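Local coordinates for methyltransferase-like protein (Saccharopolyspora spinosa, PDB 4PNE) that catalyses a [4+2] cycloaddition in spinosyn biosynthesis as a standalone cyclase, using a methyltransferase-like fold that holds S-adenosyl-L-homocysteine, at residues G120-S124 with Q125-A129; L154-D158 with N159-A163; T81-V84 with A85-V89; I180-I183 with L184-L187. All coordinates share one frame; numbering follows the deposited sequence.

Interaction 1 of 4, residues G120-S124 with Q125-A129. With SAH (S-adenosyl-L-homocysteine), chain C.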
loop_
_atom_site.group_PDB
_atom_site.type_symbol
_atom_site.label_atom_id
_atom_site.label_comp_id
_atom_site.label_asym_id
_atom_site.label_seq_id
_atom_site.Cartn_x
_atom_site.Cartn_y
_atom_site.Cartn_z
ATOM N N GLY A 120 2.261 5.679 11.223
ATOM C CA GLY A 120 1.489 4.846 10.311
ATOM C C GLY A 120 0.019 5.064 10.502
ATOM O O GLY A 120 -0.452 4.993 11.633
ATOM N N ILE A 121 -0.723 5.340 9.444
ATOM C CA ILE A 121 -2.149 5.543 9.540
ATOM C C ILE A 121 -2.924 4.546 8.687
ATOM O O ILE A 121 -2.491 4.166 7.605
ATOM C CB ILE A 121 -2.571 6.967 9.146
ATOM C CG1 ILE A 121 -2.193 7.298 7.702
ATOM C CG2 ILE A 121 -1.907 7.967 10.069
ATOM C CD1 ILE A 121 -2.812 8.610 7.186
ATOM N N THR A 122 -4.050 4.096 9.220
ATOM C CA THR A 122 -4.931 3.205 8.504
ATOM C C THR A 122 -6.362 3.481 8.946
ATOM O O THR A 122 -6.568 4.057 9.999
ATOM C CB THR A 122 -4.576 1.746 8.741
ATOM O OG1 THR A 122 -5.594 0.920 8.148
ATOM C CG2 THR A 122 -4.460 1.444 10.239
ATOM N N VAL A 123 -7.339 3.066 8.163
ATOM C CA VAL A 123 -8.743 3.244 8.560
ATOM C C VAL A 123 -9.319 1.995 9.231
ATOM O O VAL A 123 -10.477 1.986 9.634
ATOM C CB VAL A 123 -9.587 3.641 7.352
ATOM C CG1 VAL A 123 -9.269 5.088 6.986
ATOM C CG2 VAL A 123 -9.335 2.714 6.140
ATOM N N SER A 124 -8.477 0.981 9.361
ATOM C CA SER A 124 -8.858 -0.267 10.005
ATOM C C SER A 124 -8.396 -0.309 11.446
ATOM O O SER A 124 -7.195 -0.364 11.690
ATOM C CB SER A 124 -8.253 -1.434 9.237
ATOM O OG SER A 124 -8.437 -2.656 9.928
ATOM N N GLN A 125 -9.333 -0.374 12.410
ATOM C CA GLN A 125 -8.956 -0.478 13.822
ATOM C C GLN A 125 -8.297 -1.821 14.147
ATOM O O GLN A 125 -7.448 -1.904 15.028
ATOM C CB GLN A 125 -10.174 -0.257 14.713
ATOM C CG GLN A 125 -10.809 1.072 14.521
ATOM C CD GLN A 125 -12.030 1.275 15.380
ATOM O OE1 GLN A 125 -12.005 2.051 16.330
ATOM N NE2 GLN A 125 -13.108 0.580 15.050
ATOM N N VAL A 126 -8.680 -2.878 13.426
ATOM C CA VAL A 126 -7.989 -4.140 13.550
ATOM C C VAL A 126 -6.529 -3.947 13.231
ATOM O O VAL A 126 -5.673 -4.406 13.948
ATOM C CB VAL A 126 -8.598 -5.219 12.619
ATOM C CG1 VAL A 126 -7.685 -6.412 12.504
ATOM C CG2 VAL A 126 -9.999 -5.640 13.122
ATOM N N GLN A 127 -6.224 -3.286 12.123
ATOM C CA GLN A 127 -4.813 -3.102 11.761
ATOM C C GLN A 127 -4.044 -2.215 12.769
ATOM O O GLN A 127 -2.883 -2.487 13.078
ATOM C CB GLN A 127 -4.704 -2.534 10.336
ATOM C CG GLN A 127 -5.079 -3.557 9.295
ATOM C CD GLN A 127 -5.001 -3.037 7.890
ATOM O OE1 GLN A 127 -5.104 -1.842 7.651
ATOM N NE2 GLN A 127 -4.921 -3.936 6.959
ATOM N N VAL A 128 -4.678 -1.179 13.278
ATOM C CA VAL A 128 -4.051 -0.345 14.283
ATOM C C VAL A 128 -3.618 -1.180 15.467
ATOM O O VAL A 128 -2.457 -1.127 15.910
ATOM C CB VAL A 128 -4.996 0.787 14.755
ATOM C CG1 VAL A 128 -4.407 1.520 15.975
ATOM C CG2 VAL A 128 -5.260 1.730 13.603
ATOM N N ALA A 129 -4.548 -1.988 15.969
ATOM C CA ALA A 129 -4.271 -2.810 17.125
ATOM C C ALA A 129 -3.160 -3.835 16.894
ATOM O O ALA A 129 -2.284 -4.005 17.733
ATOM C CB ALA A 129 -5.561 -3.528 17.568
HETATM N N SAH C . 0.911 -0.063 2.892
HETATM C CA SAH C . 0.531 -1.334 3.516
HETATM C CB SAH C . -0.933 -1.718 3.320
HETATM C CG SAH C . -1.540 -1.576 1.946
HETATM S SD SAH C . -3.205 -2.256 1.911
HETATM C C SAH C . 1.427 -2.426 3.001
HETATM O O SAH C . 1.486 -3.486 3.597
HETATM O OXT SAH C . 2.162 -2.203 2.034
HETATM C "C5'" SAH C . -4.100 -0.682 1.852
HETATM C "C4'" SAH C . -4.066 0.095 3.160
HETATM O "O4'" SAH C . -4.590 1.401 2.951
HETATM C "C3'" SAH C . -4.911 -0.509 4.267
HETATM O "O3'" SAH C . -4.105 -0.479 5.431
HETATM C "C2'" SAH C . -6.109 0.421 4.364
HETATM O "O2'" SAH C . -6.781 0.481 5.621
HETATM C "C1'" SAH C . -5.467 1.755 3.988
HETATM N N9 SAH C . -6.457 2.769 3.578
HETATM C C8 SAH C . -7.481 2.693 2.691
HETATM N N7 SAH C . -8.158 3.863 2.674
HETATM C C5 SAH C . -7.572 4.684 3.567
HETATM C C6 SAH C . -7.844 5.972 3.980
HETATM N N6 SAH C . -8.843 6.671 3.461
HETATM N N1 SAH C . -7.048 6.550 4.902
HETATM C C2 SAH C . -5.985 5.869 5.457
HETATM N N3 SAH C . -5.735 4.577 5.093
HETATM C C4 SAH C . -6.505 4.011 4.138
#

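Interaction 2 of 4, residues L154-D158 with N159-A163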
loop_
_atom_site.group_PDB
_atom_site.type_symbol
_atom_site.label_atom_id
_atom_site.label_comp_id
_atom_site.label_asym_id
_atom_site.label_seq_id
_atom_site.Cartn_x
_atom_site.Cartn_y
_atom_site.Cartn_z
ATOM N N LEU A 154 -6.112 14.745 7.158
ATOM C CA LEU A 154 -5.028 14.472 8.077
ATOM C C LEU A 154 -5.031 15.471 9.217
ATOM O O LEU A 154 -5.183 16.668 8.971
ATOM C CB LEU A 154 -3.695 14.534 7.338
ATOM C CG LEU A 154 -3.488 13.484 6.250
ATOM C CD1 LEU A 154 -2.141 13.772 5.563
ATOM C CD2 LEU A 154 -3.512 12.089 6.808
ATOM N N PRO A 155 -4.816 14.988 10.456
ATOM C CA PRO A 155 -4.850 15.901 11.614
ATOM C C PRO A 155 -3.571 16.729 11.772
ATOM O O PRO A 155 -3.507 17.616 12.624
ATOM C CB PRO A 155 -5.019 14.944 12.789
ATOM C CG PRO A 155 -4.338 13.695 12.345
ATOM C CD PRO A 155 -4.685 13.579 10.880
ATOM N N TYR A 156 -2.581 16.480 10.928
ATOM C CA TYR A 156 -1.252 17.009 11.138
ATOM C C TYR A 156 -1.123 18.419 10.593
ATOM O O TYR A 156 -1.820 18.787 9.643
ATOM C CB TYR A 156 -0.227 16.086 10.474
ATOM C CG TYR A 156 -0.493 14.652 10.816
ATOM C CD1 TYR A 156 -0.329 14.208 12.104
ATOM C CD2 TYR A 156 -0.934 13.757 9.850
ATOM C CE1 TYR A 156 -0.607 12.892 12.444
ATOM C CE2 TYR A 156 -1.208 12.455 10.163
ATOM C CZ TYR A 156 -1.041 12.023 11.464
ATOM O OH TYR A 156 -1.313 10.723 11.790
ATOM N N PRO A 157 -0.232 19.218 11.185
ATOM C CA PRO A 157 0.016 20.558 10.656
ATOM C C PRO A 157 0.695 20.513 9.299
ATOM O O PRO A 157 1.315 19.491 8.935
ATOM C CB PRO A 157 0.929 21.193 11.714
ATOM C CG PRO A 157 1.482 20.081 12.513
ATOM C CD PRO A 157 0.619 18.888 12.342
ATOM N N ASP A 158 0.566 21.599 8.538
ATOM C CA ASP A 158 1.350 21.752 7.322
ATOM C C ASP A 158 2.820 21.514 7.602
ATOM O O ASP A 158 3.305 21.884 8.670
ATOM C CB ASP A 158 1.247 23.148 6.728
ATOM C CG ASP A 158 -0.160 23.543 6.331
ATOM O OD1 ASP A 158 -1.140 22.824 6.627
ATOM O OD2 ASP A 158 -0.262 24.633 5.728
ATOM N N ASN A 159 3.541 20.939 6.638
ATOM C CA ASN A 159 5.006 20.878 6.704
ATOM C C ASN A 159 5.504 20.152 7.958
ATOM O O ASN A 159 6.384 20.640 8.660
ATOM C CB ASN A 159 5.598 22.305 6.651
ATOM C CG ASN A 159 5.044 23.128 5.495
ATOM O OD1 ASN A 159 5.147 22.743 4.340
ATOM N ND2 ASN A 159 4.456 24.281 5.815
ATOM N N ALA A 160 4.929 18.976 8.221
ATOM C CA ALA A 160 5.244 18.141 9.392
ATOM C C ALA A 160 6.188 16.975 9.102
ATOM O O ALA A 160 6.915 16.524 9.990
ATOM C CB ALA A 160 3.974 17.598 9.972
ATOM N N PHE A 161 6.165 16.459 7.875
ATOM C CA PHE A 161 6.869 15.209 7.565
ATOM C C PHE A 161 7.951 15.380 6.514
ATOM O O PHE A 161 7.755 16.075 5.525
ATOM C CB PHE A 161 5.886 14.144 7.066
ATOM C CG PHE A 161 4.902 13.729 8.086
ATOM C CD1 PHE A 161 5.210 12.750 8.970
ATOM C CD2 PHE A 161 3.670 14.317 8.135
ATOM C CE1 PHE A 161 4.314 12.358 9.920
ATOM C CE2 PHE A 161 2.748 13.951 9.099
ATOM C CZ PHE A 161 3.069 12.970 9.990
ATOM N N ASP A 162 9.079 14.702 6.694
ATOM C CA ASP A 162 10.150 14.691 5.716
ATOM C C ASP A 162 9.843 13.794 4.513
ATOM O O ASP A 162 10.359 14.008 3.416
ATOM C CB ASP A 162 11.457 14.217 6.359
ATOM C CG ASP A 162 11.879 15.088 7.536
ATOM O OD1 ASP A 162 12.374 16.205 7.301
ATOM O OD2 ASP A 162 11.710 14.693 8.711
ATOM N N ALA A 163 9.020 12.775 4.730
ATOM C CA ALA A 163 8.724 11.800 3.703
ATOM C C ALA A 163 7.403 11.136 3.977
ATOM O O ALA A 163 6.846 11.241 5.084
ATOM C CB ALA A 163 9.808 10.759 3.622
#

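Interaction 3 of 4, residues T81-V84 with A85-V89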
loop_
_atom_site.group_PDB
_atom_site.type_symbol
_atom_site.label_atom_id
_atom_site.label_comp_id
_atom_site.label_asym_id
_atom_site.label_seq_id
_atom_site.Cartn_x
_atom_site.Cartn_y
_atom_site.Cartn_z
ATOM N N THR A 81 9.382 -3.386 -0.329
ATOM C CA THR A 81 9.507 -2.455 0.790
ATOM C C THR A 81 10.875 -1.779 0.805
ATOM O O THR A 81 10.975 -0.546 0.975
ATOM C CB THR A 81 9.252 -3.183 2.127
ATOM O OG1 THR A 81 7.876 -3.576 2.185
ATOM C CG2 THR A 81 9.536 -2.278 3.351
ATOM N N ASP A 82 11.926 -2.584 0.639
ATOM C CA ASP A 82 13.307 -2.080 0.661
ATOM C C ASP A 82 13.576 -1.096 -0.471
ATOM O O ASP A 82 14.252 -0.063 -0.287
ATOM C CB ASP A 82 14.301 -3.235 0.578
ATOM C CG ASP A 82 14.272 -4.142 1.811
ATOM O OD1 ASP A 82 13.687 -3.740 2.838
ATOM O OD2 ASP A 82 14.849 -5.260 1.744
ATOM N N LEU A 83 13.029 -1.375 -1.638
ATOM C CA LEU A 83 13.159 -0.459 -2.771
ATOM C C LEU A 83 12.486 0.878 -2.483
ATOM O O LEU A 83 13.036 1.927 -2.783
ATOM C CB LEU A 83 12.530 -1.049 -4.032
ATOM C CG LEU A 83 13.262 -2.246 -4.591
ATOM C CD1 LEU A 83 12.408 -2.919 -5.656
ATOM C CD2 LEU A 83 14.596 -1.760 -5.205
ATOM N N VAL A 84 11.309 0.831 -1.884
ATOM C CA VAL A 84 10.607 2.041 -1.548
ATOM C C VAL A 84 11.393 2.826 -0.472
ATOM O O VAL A 84 11.555 4.036 -0.567
ATOM C CB VAL A 84 9.177 1.741 -1.084
ATOM C CG1 VAL A 84 8.487 3.012 -0.527
ATOM C CG2 VAL A 84 8.392 1.180 -2.264
ATOM N N ALA A 85 11.928 2.126 0.518
ATOM C CA ALA A 85 12.674 2.809 1.567
ATOM C C ALA A 85 13.918 3.479 0.993
ATOM O O ALA A 85 14.286 4.595 1.415
ATOM C CB ALA A 85 13.043 1.853 2.659
ATOM N N GLU A 86 14.602 2.815 0.062
ATOM C CA GLU A 86 15.783 3.401 -0.582
ATOM C C GLU A 86 15.485 4.758 -1.184
ATOM O O GLU A 86 16.297 5.682 -1.133
ATOM C CB GLU A 86 16.306 2.511 -1.711
ATOM C CG GLU A 86 17.109 1.301 -1.334
ATOM C CD GLU A 86 17.655 0.607 -2.583
ATOM O OE1 GLU A 86 17.687 -0.646 -2.630
ATOM O OE2 GLU A 86 18.007 1.327 -3.541
ATOM N N ARG A 87 14.287 4.895 -1.731
ATOM C CA ARG A 87 13.912 6.067 -2.512
ATOM C C ARG A 87 13.330 7.183 -1.655
ATOM O O ARG A 87 13.174 8.316 -2.130
ATOM C CB ARG A 87 12.905 5.663 -3.595
ATOM C CG ARG A 87 13.484 4.836 -4.723
ATOM C CD ARG A 87 12.413 3.926 -5.340
ATOM N NE ARG A 87 12.902 3.103 -6.441
ATOM C CZ ARG A 87 13.831 2.151 -6.330
ATOM N NH1 ARG A 87 14.434 1.907 -5.166
ATOM N NH2 ARG A 87 14.201 1.462 -7.407
ATOM N N THR A 88 13.047 6.879 -0.383
ATOM C CA THR A 88 12.261 7.783 0.443
ATOM C C THR A 88 12.880 8.101 1.805
ATOM O O THR A 88 12.579 9.140 2.372
ATOM C CB THR A 88 10.846 7.235 0.691
ATOM O OG1 THR A 88 10.930 5.958 1.342
ATOM C CG2 THR A 88 10.125 7.100 -0.599
ATOM N N VAL A 89 13.747 7.236 2.318
ATOM C CA VAL A 89 14.344 7.450 3.634
ATOM C C VAL A 89 15.764 7.878 3.351
ATOM O O VAL A 89 16.634 7.056 3.101
ATOM C CB VAL A 89 14.289 6.192 4.515
ATOM C CG1 VAL A 89 14.986 6.406 5.850
ATOM C CG2 VAL A 89 12.829 5.769 4.744
#

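Interaction 4 of 4, residues I180-I183 with L184-L187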
loop_
_atom_site.group_PDB
_atom_site.type_symbol
_atom_site.label_atom_id
_atom_site.label_comp_id
_atom_site.label_asym_id
_atom_site.label_seq_id
_atom_site.Cartn_x
_atom_site.Cartn_y
_atom_site.Cartn_z
ATOM N N ILE A 180 -4.113 12.955 -1.918
ATOM C CA ILE A 180 -2.853 13.402 -2.481
ATOM C C ILE A 180 -2.549 14.862 -2.077
ATOM O O ILE A 180 -1.420 15.188 -1.702
ATOM C CB ILE A 180 -2.874 13.256 -4.006
ATOM C CG1 ILE A 180 -2.762 11.766 -4.390
ATOM C CG2 ILE A 180 -1.731 14.053 -4.633
ATOM C CD1 ILE A 180 -3.051 11.518 -5.824
ATOM N N ARG A 181 -3.549 15.737 -2.140
ATOM C CA ARG A 181 -3.363 17.113 -1.704
ATOM C C ARG A 181 -3.039 17.190 -0.197
ATOM O O ARG A 181 -2.263 18.045 0.216
ATOM C CB ARG A 181 -4.596 17.953 -2.033
ATOM C CG ARG A 181 -4.780 18.117 -3.518
ATOM C CD ARG A 181 -5.806 19.177 -3.876
ATOM N NE ARG A 181 -7.131 18.839 -3.375
ATOM C CZ ARG A 181 -8.038 18.107 -4.024
ATOM N NH1 ARG A 181 -7.781 17.591 -5.218
ATOM N NH2 ARG A 181 -9.212 17.869 -3.453
ATOM N N GLU A 182 -3.604 16.305 0.611
ATOM C CA GLU A 182 -3.303 16.314 2.037
ATOM C C GLU A 182 -1.864 15.892 2.304
ATOM O O GLU A 182 -1.163 16.464 3.156
ATOM C CB GLU A 182 -4.261 15.383 2.771
ATOM C CG GLU A 182 -5.580 16.031 3.108
ATOM C CD GLU A 182 -5.420 17.144 4.138
ATOM O OE1 GLU A 182 -5.184 18.325 3.753
ATOM O OE2 GLU A 182 -5.493 16.820 5.346
ATOM N N ILE A 183 -1.420 14.878 1.577
ATOM C CA ILE A 183 -0.038 14.440 1.728
ATOM C C ILE A 183 0.904 15.585 1.356
ATOM O O ILE A 183 1.899 15.842 2.057
ATOM C CB ILE A 183 0.284 13.166 0.885
ATOM C CG1 ILE A 183 -0.513 11.978 1.400
ATOM C CG2 ILE A 183 1.763 12.842 0.983
ATOM C CD1 ILE A 183 -0.549 10.809 0.469
ATOM N N LEU A 184 0.611 16.271 0.257
ATOM C CA LEU A 184 1.433 17.406 -0.148
ATOM C C LEU A 184 1.451 18.461 0.944
ATOM O O LEU A 184 2.508 19.014 1.238
ATOM C CB LEU A 184 0.917 18.005 -1.452
ATOM C CG LEU A 184 1.792 19.113 -2.048
ATOM C CD1 LEU A 184 3.032 18.537 -2.662
ATOM C CD2 LEU A 184 0.994 19.844 -3.125
ATOM N N ARG A 185 0.287 18.731 1.526
ATOM C CA ARG A 185 0.165 19.730 2.581
ATOM C C ARG A 185 1.071 19.409 3.777
ATOM O O ARG A 185 1.794 20.292 4.279
ATOM C CB ARG A 185 -1.282 19.840 3.079
ATOM C CG ARG A 185 -1.509 20.962 4.120
ATOM C CD ARG A 185 -2.965 21.095 4.548
ATOM N NE ARG A 185 -3.446 19.896 5.242
ATOM C CZ ARG A 185 -3.102 19.559 6.488
ATOM N NH1 ARG A 185 -2.287 20.346 7.191
ATOM N NH2 ARG A 185 -3.599 18.454 7.037
ATOM N N VAL A 186 1.020 18.170 4.266
ATOM C CA VAL A 186 1.744 17.835 5.498
ATOM C C VAL A 186 3.218 17.468 5.259
ATOM O O VAL A 186 3.975 17.396 6.209
ATOM C CB VAL A 186 1.049 16.686 6.286
ATOM C CG1 VAL A 186 -0.401 17.018 6.562
ATOM C CG2 VAL A 186 1.141 15.369 5.510
ATOM N N LEU A 187 3.643 17.260 4.012
ATOM C CA LEU A 187 5.067 17.159 3.719
ATOM C C LEU A 187 5.720 18.520 3.874
ATOM O O LEU A 187 5.095 19.535 3.566
ATOM C CB LEU A 187 5.326 16.659 2.298
ATOM C CG LEU A 187 5.161 15.170 2.045
ATOM C CD1 LEU A 187 5.189 14.908 0.571
ATOM C CD2 LEU A 187 6.272 14.403 2.710
#

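Interaction 1 of 4, residues G120-S124 with Q125-A129
Three hydrogen bonds meet at Thr122 OG1, which ties the end of a strand, the start of the next helix and the bound S-adenosyl-L-homocysteine together. The hydroxyl donates to Gln127 OE1 at 2.8 Å, in the plane of the amide carbonyl, and accepts from O2' of the ligand, also at 2.8 Å. Its third bond comes from Ser124 N, two residues on, which closes an ST turn. A chi1 of 172° turns the Thr122 hydroxyl away from its backbone N, toward the ribose and Gln127. Gln127 reaches out on a chain extended beyond CG, and its OE1 takes a second bond, from ligand O3' at 2.8 Å, so the two side chains read neighbouring ribose hydroxyls. Val123 lies against the adenine, CG1 coming within 3.4 Å of ligand N1. At the helix start Ser124 is the N-cap: Gln127 N donates to its OG at 3.2 Å, nearly straight at 163°, and the same OG is hydrogen-bonded to Asp44 OD1 of helix 36-54. The methyl CG2 of Thr122 presses on Val128 CG2 at a tight 3.5 Å. The turn thus links strand 117-122 to helix 125-138 in a Rossmann-like beta-alpha-beta unit, with helix 36-54 packed over Ser124 and Gln127, and Val128 against Cys148 of strand 144-148.

Interaction 2 of 4, residues L154-D158 with N159-A163
Tyr156 meets Phe161 across a bend of the chain, and its atoms make contact from CB outward. CB lies 3.9 Å from Phe161 CE2 and comes within 4.5 Å of Ala160 CB. Beyond it, CG is approached by Phe161 CE2 at 3.7 Å, and CD2 by the same atom at 3.8 Å. Phe161 CZ stands over the centre of the tyrosine ring. The pair is a T-shaped stack, with the edge of Phe161 directed at the face of Tyr156 and the planes 87° apart. Pro155 CG covers the opposite face at 3.7 Å above the plane, so the phenol ring is held between a proline and a phenylalanine. At the tip, the hydroxyl reaches Ile121 of strand 117-122. Outside the aromatic pair, Ala160 CB rests 3.4 Å from Pro157 O. Asp158 and Asn159 point their polar ends elsewhere, Asp158 to Arg185 in a salt bridge and Asn159 to Lys299. Helix 176-186 adds Val186 against both rings, while Leu97 of strand 95-99 packs on them too. This is plain aromatic packing where a loop enters strand 161-167, a central strand of the methyltransferase-like alpha/beta fold.

Interaction 3 of 4, residues T81-V84 with A85-V89
Thr88 OG1 donates to Val84 O at 2.8 Å on helix 73-88, a side-chain to backbone bond one turn back along an alpha-helix. The hydroxyl comes from above the carbonyl plane, 40° out of it. Its torsion sets OG1 between the backbone N and carbonyl carbon (chi1 59°), turned back toward the preceding turn; Trp165 NE1 of strand 161-167 is bonded to the same oxygen. Regular helical bonds precede it, Ala85 N to Thr81 O and Glu86 N to Asp82 O, both 2.9 Å. Arg87 N makes only weak bonds, to Leu83 O and to Val84 O. Arg87 also turns its guanidinium back, NH1 lying 2.8 Å from Leu83 O in a bent, weak bond, while NE forms a salt bridge with Glu241. Asp82 is paired with Arg109 of helix 105-113. Val84 packs on Trp165 and Met167 of strand 161-167, and Ala85 on Val110 of helix 105-113. Leu83 and Arg87 run side by side, pointing the same way, and Leu83 CB lies over a face of the guanidinium. Leu83 CD2 lies 3.7 Å from Arg87 NH1.

Interaction 4 of 4, residues I180-I183 with L184-L187
Glu182 and Arg185, three residues apart on helix 176-186, form a two-pronged salt bridge. Arg185 grips the carboxylate side-on: NE donates to Glu182 OE1 at 2.8 Å and NH2 to Glu182 OE2 at 3.0 Å, both bonds almost straight at 175°. The oxygens are met on their syn sides and lie in the guanidinium plane, yet the two flat groups are turned 31° against each other. Glu182 bends at chi2 (-67°) to swing its carboxylate along the helix, and Arg185 bends at chi3 to bring the guanidinium alongside. Val186 CG1 sits 3.4 Å above one guanidinium face, toward its rim. A second shell fixes the pair: OE2 of Glu182 also accepts from Leu154 N, while NH1 of Arg185 bonds Tyr156 O. These bonds limit the rotation of both groups and would probably favour their charged states. The helix backbone carries them, with bonds from Leu184 N to Ile180 O at 3.0 Å through Leu187 N to Ile183 O, also 3.0 Å. On the buried side, the side chains of Ile183 and Leu187 lie side by side, CG2 of the first 4.0 Å from CD1 of the second, with Ile183 also resting on Val99 and Ala164. An i to i+3 ion pair near a helix C-terminus thus ties helix 176-186 to the loop 154-158 that leads into strand 161-167 in the methyltransferase-like alpha/beta fold.

How the interactions relate
Along the chain the contacts come in the order 3, 1, 2, 4. Interactions 2 and 4 lie closest together, their centres 7 Å apart: Ala160 N meets Val186 O at 2.7 Å in a probable hydrogen bond, joining the chain just before strand 161-167 to the helix that follows it. Interaction 1 touches interaction 2 through Ile121, although their centres are about 19 Å apart, while interaction 3 meets interaction 2 by packing of Ala163 CB on Thr88 O. Strands 117-122 and 161-167 belong to one mixed sheet, with the helices of 1, 3 and 4 beside it. Of the four, only interaction 1 touches the ligand; the others join helices and loops to the sheet.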